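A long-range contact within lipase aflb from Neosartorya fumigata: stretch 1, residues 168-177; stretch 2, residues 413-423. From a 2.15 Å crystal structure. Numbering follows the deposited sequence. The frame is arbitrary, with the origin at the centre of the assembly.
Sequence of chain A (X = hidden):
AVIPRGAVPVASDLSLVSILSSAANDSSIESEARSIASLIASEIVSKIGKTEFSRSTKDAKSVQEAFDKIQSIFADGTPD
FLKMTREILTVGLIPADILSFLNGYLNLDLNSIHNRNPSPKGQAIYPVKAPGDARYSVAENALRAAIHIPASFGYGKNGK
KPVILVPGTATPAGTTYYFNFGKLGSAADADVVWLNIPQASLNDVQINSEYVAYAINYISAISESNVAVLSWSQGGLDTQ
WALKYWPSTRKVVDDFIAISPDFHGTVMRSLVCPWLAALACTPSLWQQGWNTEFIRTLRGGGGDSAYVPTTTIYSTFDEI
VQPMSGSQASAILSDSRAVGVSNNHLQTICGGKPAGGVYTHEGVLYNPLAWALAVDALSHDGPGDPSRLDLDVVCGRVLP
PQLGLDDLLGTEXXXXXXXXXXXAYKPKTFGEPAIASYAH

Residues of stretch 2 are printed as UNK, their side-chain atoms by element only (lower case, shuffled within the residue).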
# COMPACT_ATOMS: atom_id res chain seq x y z
N GLY A 168 1.43 1.15 2.09
CA GLY A 168 0.18 0.96 2.80
C GLY A 168 0.39 1.03 4.30
O GLY A 168 1.48 1.35 4.78
N THR A 169 -0.67 0.71 5.05
CA THR A 169 -0.68 0.74 6.51
C THR A 169 0.32 -0.22 7.14
O THR A 169 0.42 -1.38 6.72
CB THR A 169 -2.10 0.47 7.01
OG1 THR A 169 -2.99 1.44 6.47
CG2 THR A 169 -2.20 0.46 8.52
N ALA A 170 1.07 0.30 8.15
CA ALA A 170 2.01 -0.42 9.00
C ALA A 170 3.16 -1.13 8.27
O ALA A 170 3.90 -1.88 8.90
CB ALA A 170 1.24 -1.41 9.86
N THR A 171 3.30 -0.90 6.96
CA THR A 171 4.31 -1.61 6.18
C THR A 171 5.20 -0.64 5.41
O THR A 171 4.69 0.15 4.62
CB THR A 171 3.66 -2.70 5.29
OG1 THR A 171 2.46 -3.18 5.90
CG2 THR A 171 4.59 -3.88 5.04
N PRO A 172 6.54 -0.67 5.65
CA PRO A 172 7.44 0.25 4.91
C PRO A 172 7.43 -0.04 3.41
O PRO A 172 7.30 -1.19 3.01
CB PRO A 172 8.82 -0.03 5.52
CG PRO A 172 8.57 -0.77 6.77
CD PRO A 172 7.30 -1.53 6.56
N ALA A 173 7.59 1.01 2.60
CA ALA A 173 7.60 0.95 1.14
C ALA A 173 8.67 0.03 0.58
O ALA A 173 8.36 -0.80 -0.27
CB ALA A 173 7.76 2.34 0.56
N GLY A 174 9.90 0.20 1.07
CA GLY A 174 11.06 -0.55 0.63
C GLY A 174 10.85 -2.04 0.59
O GLY A 174 11.01 -2.66 -0.47
N THR A 175 10.44 -2.63 1.73
CA THR A 175 10.18 -4.06 1.83
C THR A 175 8.94 -4.44 1.02
O THR A 175 9.00 -5.43 0.28
CB THR A 175 10.14 -4.55 3.28
OG1 THR A 175 11.42 -4.30 3.86
CG2 THR A 175 9.86 -6.04 3.38
N THR A 176 7.84 -3.66 1.14
CA THR A 176 6.58 -3.88 0.42
C THR A 176 6.78 -4.09 -1.08
O THR A 176 6.33 -5.10 -1.64
CB THR A 176 5.62 -2.70 0.65
OG1 THR A 176 5.30 -2.67 2.04
CG2 THR A 176 4.33 -2.78 -0.20
N TYR A 177 7.46 -3.14 -1.72
CA TYR A 177 7.64 -3.14 -3.16
C TYR A 177 8.81 -3.98 -3.67
O TYR A 177 8.85 -4.28 -4.85
CB TYR A 177 7.72 -1.70 -3.66
CG TYR A 177 6.37 -1.04 -3.56
CD1 TYR A 177 5.30 -1.45 -4.35
CD2 TYR A 177 6.13 -0.03 -2.63
CE1 TYR A 177 4.04 -0.87 -4.24
CE2 TYR A 177 4.88 0.57 -2.51
CZ TYR A 177 3.84 0.16 -3.33
OH TYR A 177 2.61 0.76 -3.28
N UNK A 413 4.28 -12.26 3.39
CA UNK A 413 5.09 -12.09 4.59
C UNK A 413 5.06 -10.69 5.19
O UNK A 413 5.43 -10.52 6.35
N UNK A 414 4.60 -9.68 4.41
CA UNK A 414 4.48 -8.27 4.83
C UNK A 414 3.54 -8.09 6.02
O UNK A 414 3.70 -7.13 6.79
c UNK A 414 6.22 -6.67 2.78
c UNK A 414 4.86 -7.27 2.44
c UNK A 414 3.98 -7.39 3.68
c UNK A 414 4.13 -6.49 1.35
N UNK A 415 2.54 -8.98 6.16
CA UNK A 415 1.57 -8.97 7.24
C UNK A 415 2.25 -9.12 8.59
O UNK A 415 1.76 -8.59 9.58
c UNK A 415 -0.43 -9.91 5.87
c UNK A 415 0.52 -10.08 7.05
c UNK A 415 -1.33 -8.69 6.03
c UNK A 415 -1.25 -11.14 5.68
N UNK A 416 3.40 -9.83 8.61
CA UNK A 416 4.19 -10.05 9.82
C UNK A 416 4.84 -8.74 10.27
O UNK A 416 4.88 -8.46 11.47
c UNK A 416 5.87 -13.39 8.66
c UNK A 416 3.84 -13.21 10.12
c UNK A 416 5.24 -11.15 9.60
c UNK A 416 4.72 -12.50 9.08
N UNK A 417 5.30 -7.93 9.32
CA UNK A 417 5.88 -6.61 9.60
C UNK A 417 4.75 -5.67 10.06
O UNK A 417 4.90 -4.98 11.07
c UNK A 417 7.00 -4.57 8.58
c UNK A 417 8.59 -6.63 6.79
c UNK A 417 7.93 -6.89 8.13
c UNK A 417 6.66 -6.06 8.38
N UNK A 418 3.61 -5.69 9.32
CA UNK A 418 2.44 -4.87 9.65
C UNK A 418 1.98 -5.10 11.09
O UNK A 418 1.74 -4.13 11.81
c UNK A 418 1.31 -5.12 8.66
N UNK A 419 1.97 -6.38 11.56
CA UNK A 419 1.59 -6.71 12.93
C UNK A 419 2.59 -6.15 13.94
O UNK A 419 2.17 -5.52 14.91
c UNK A 419 0.89 -8.61 14.55
c UNK A 419 0.94 -10.10 14.75
c UNK A 419 1.40 -8.22 13.14
c UNK A 419 -0.50 -8.05 14.82
N UNK A 420 3.90 -6.35 13.69
CA UNK A 420 4.98 -5.85 14.54
C UNK A 420 4.89 -4.33 14.68
O UNK A 420 4.93 -3.83 15.80
c UNK A 420 6.32 -6.25 13.97
N UNK A 421 4.71 -3.59 13.56
CA UNK A 421 4.59 -2.13 13.57
C UNK A 421 3.36 -1.66 14.36
O UNK A 421 3.47 -0.72 15.15
o UNK A 421 6.57 0.51 12.49
c UNK A 421 4.58 -1.57 12.14
c UNK A 421 5.94 -1.55 11.45
c UNK A 421 6.96 -0.58 12.02
o UNK A 421 8.16 -0.91 12.00
N UNK A 422 2.20 -2.31 14.16
CA UNK A 422 0.95 -1.96 14.86
C UNK A 422 1.13 -2.15 16.38
O UNK A 422 0.83 -1.23 17.16
c UNK A 422 -0.66 -2.22 12.91
c UNK A 422 -0.30 -2.71 14.31
c UNK A 422 -1.50 -2.55 15.23
N UNK A 423 1.66 -3.31 16.78
CA UNK A 423 1.86 -3.65 18.19
C UNK A 423 2.89 -2.77 18.89
O UNK A 423 2.66 -2.38 20.03
c UNK A 423 2.16 -5.14 18.38
c UNK A 423 1.42 -7.57 18.26
c UNK A 423 1.08 -6.14 17.86
c UNK A 423 -0.31 -5.79 18.37

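Position 413 has backbone atoms and no side-chain atom, and nothing of stretch 1 lies near it; a residue without a CB is glycine, Gly413. Its O accepts a hydrogen bond from N of position 416 at 3.1 Å.

Position 414 carries four carbons, forked at the second. Its CA-to-CB bond points toward stretch 1, its CB lies 3.8 Å from Thr171 CG2, and the side chain also touches Thr175 and Thr176. The count and fork are those of leucine, Leu414. Its CD2 is 3.7 Å from both Thr175 CG2 and Thr176 CA, with 80 Å² of the residue covered. Its rotamer is m, t.

Position 415 repeats the four carbons forked at the second, but CA-to-CB points away and the side chain makes no contact with stretch 1. It is Leu415. Position 416 has the same count and fork and is out of reach of stretch 1: Leu416. Both are buried without help from stretch 1.

Position 417 also has four carbons, yet the fork is at the first, and one arm is two carbons long. Its CA-to-CB bond points toward stretch 1, and the side chain touches Pro172 and Thr175. The branching separates isoleucine from leucine, so this is Ile417. With chi1 at -68°, its CG2 comes 3.7 Å from Pro172 CD, while its CD1 lies 3.7 Å from Thr175 CG2.

Position 418 has a single carbon, which touches Ala170 and Thr171; one carbon alone means alanine, Ala418. Here the backbones come closest in register, Ala170 CA to Ala418 CA being 4.5 Å. The methyl carbons Ala170 CB and Ala418 CB are 3.9 Å apart, and Ala418 CB also sits 3.6 Å from Thr171 OG1.

Position 419 shows four carbons forked at the second and points away, giving Leu419, with the rotamer t, p. Position 420 has one carbon, which makes no contact with stretch 1, and is Ala420.

Position 421 has three carbons, the third carrying two oxygens. Its CA-to-CB bond points toward stretch 1, and the side chain touches Ala170, but its end leads away. A carboxylate on a chain of this length is glutamate, Glu421. Its CG reaches 3.3 Å from Ala170 O, and OE2 is hydrogen-bonded elsewhere in the structure.

Position 422 has one carbon carrying two more, and this side chain touches Ala170; the pattern is valine, Val422, whose CG2 is 3.7 Å from Ala170 CB. Position 423 again has four carbons forked at the second and is out of reach: Leu423.

The contact works by packing, since no hydrogen bond crosses it. Ala170 lies within a type II turn running from Gly168 to Thr171, and directs its CB at the helix, 3.4 Å from Ala418 O. Its own O receives a CA-H...O contact from Ala418 CA, at 3.4 Å with 161° at the hydrogen. Thr171 OG1 donates to Thr169 O at 2.8 Å, satisfying the hydroxyl within its own stretch. The two helices run nearly antiparallel, at 158°, but their axes approach no closer than 10.8 Å; the turn makes the tight contact, while Leu414 and Ile417 reach Thr175 on the other helix.

Stretch 2 413-423: GLLLIALAEVL
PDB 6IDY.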